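Long-range contact in hemolysin-related protein (Vibrio cholerae serotype O1, PDB 5V6F), which binds mannose-containing glycans through a beta-prism lectin domain, the second of its kind in this biofilm protein and the part described here: residues Ile82-Lys86 against Leu96-Thr100. Numbering follows the deposited sequence.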
loop_
_atom_site.group_PDB
_atom_site.type_symbol
_atom_site.label_atom_id
_atom_site.label_comp_id
_atom_site.label_asym_id
_atom_site.label_seq_id
_atom_site.Cartn_x
_atom_site.Cartn_y
_atom_site.Cartn_z
ATOM N N ILE A 82 -3.198 5.807 4.699
ATOM C CA ILE A 82 -2.445 4.629 5.109
ATOM C C ILE A 82 -1.054 5.084 5.516
ATOM O O ILE A 82 -0.365 5.774 4.753
ATOM C CB ILE A 82 -2.392 3.592 3.975
ATOM C CG1 ILE A 82 -3.797 3.029 3.718
ATOM C CG2 ILE A 82 -1.385 2.477 4.309
ATOM C CD1 ILE A 82 -3.879 1.989 2.600
ATOM N N VAL A 83 -0.637 4.714 6.724
ATOM C CA VAL A 83 0.665 5.119 7.230
ATOM C C VAL A 83 1.655 3.962 7.308
ATOM O O VAL A 83 2.868 4.210 7.265
ATOM C CB VAL A 83 0.551 5.825 8.600
ATOM C CG1 VAL A 83 -0.216 7.137 8.444
ATOM C CG2 VAL A 83 -0.111 4.929 9.645
ATOM N N ALA A 84 1.190 2.715 7.386
ATOM C CA ALA A 84 2.106 1.588 7.439
ATOM C C ALA A 84 1.439 0.350 6.862
ATOM O O ALA A 84 0.226 0.157 6.995
ATOM C CB ALA A 84 2.570 1.310 8.872
ATOM N N ILE A 85 2.249 -0.486 6.214
ATOM C CA ILE A 85 1.819 -1.804 5.761
ATOM C C ILE A 85 2.882 -2.809 6.158
ATOM O O ILE A 85 4.058 -2.654 5.801
ATOM C CB ILE A 85 1.590 -1.877 4.240
ATOM C CG1 ILE A 85 0.656 -0.767 3.766
ATOM C CG2 ILE A 85 1.001 -3.243 3.873
ATOM C CD1 ILE A 85 0.678 -0.575 2.271
ATOM N N LYS A 86 2.467 -3.847 6.875
ATOM C CA LYS A 86 3.322 -4.986 7.165
ATOM C C LYS A 86 2.950 -6.118 6.213
ATOM O O LYS A 86 1.807 -6.584 6.215
ATOM C CB LYS A 86 3.170 -5.429 8.618
ATOM C CG LYS A 86 4.004 -6.638 8.987
ATOM C CD LYS A 86 3.768 -7.044 10.429
ATOM C CE LYS A 86 4.332 -8.418 10.712
ATOM N NZ LYS A 86 3.972 -8.883 12.082
ATOM N N LEU A 96 7.981 -4.268 7.160
ATOM C CA LEU A 96 7.098 -3.169 7.527
ATOM C C LEU A 96 7.547 -1.923 6.781
ATOM O O LEU A 96 8.664 -1.441 6.989
ATOM C CB LEU A 96 7.121 -2.916 9.034
ATOM C CG LEU A 96 6.251 -1.750 9.520
ATOM C CD1 LEU A 96 4.789 -2.122 9.446
ATOM C CD2 LEU A 96 6.628 -1.331 10.932
ATOM N N LEU A 97 6.680 -1.405 5.919
ATOM C CA LEU A 97 6.924 -0.128 5.267
ATOM C C LEU A 97 6.044 0.940 5.903
ATOM O O LEU A 97 4.943 0.659 6.381
ATOM C CB LEU A 97 6.653 -0.214 3.765
ATOM C CG LEU A 97 7.447 -1.294 3.024
ATOM C CD1 LEU A 97 7.163 -1.225 1.531
ATOM C CD2 LEU A 97 8.947 -1.177 3.297
ATOM N N GLY A 98 6.546 2.169 5.914
ATOM C CA GLY A 98 5.864 3.238 6.615
ATOM C C GLY A 98 6.131 3.179 8.111
ATOM O O GLY A 98 7.118 2.596 8.578
ATOM N N SER A 99 5.226 3.791 8.872
ATOM C CA SER A 99 5.384 3.912 10.315
ATOM C C SER A 99 4.016 3.988 10.972
ATOM O O SER A 99 3.065 4.520 10.398
ATOM C CB SER A 99 6.199 5.159 10.691
ATOM O OG SER A 99 6.223 5.341 12.100
ATOM N N THR A 100 3.929 3.479 12.199
ATOM C CA THR A 100 2.719 3.617 12.998
ATOM C C THR A 100 2.798 4.766 13.998
ATOM O O THR A 100 1.853 4.963 14.766
ATOM C CB THR A 100 2.422 2.313 13.754
ATOM O OG1 THR A 100 3.474 2.044 14.693
ATOM C CG2 THR A 100 2.295 1.142 12.790
#
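Strands 80-89 and 94-98 form a beta hairpin at one edge of a four-stranded antiparallel sheet in this beta-prism lectin domain; the local axes run 4.7 Å apart at 166°. Three backbone hydrogen bonds set the register. Ile85 and Leu97 are the hydrogen-bonded pair, with Ile85 N to Leu97 O and Leu97 N to Ile85 O both 2.9 Å, and Ser99 N donates to Val83 O at 2.9 Å just past the strand end. CA-H...O contacts supplement them: Ala84 CA lies 3.2 Å from Leu97 O and Leu96 CA 3.5 Å from Ile85 O. On one face, Ile85 and Leu97 are buried against Leu27 of strand 24-29, tying this sheet to the next. On the other, Leu96 CD1 packs 3.8 Å from Lys86 CB. Ala84, whose CB points toward the 96-100 segment, touches Leu96 CD1 with that atom at 4.1 Å and Thr100 CG2 at 3.9 Å. Val83 and Ala84 together face Thr71 in a classic beta bulge. Gly98, near a bound mannose, has phi/psi of 79/-158°, where a CB would clash with the preceding carbonyl; it would also strike Val83 O, which sits 3.2 Å from Gly98 CA.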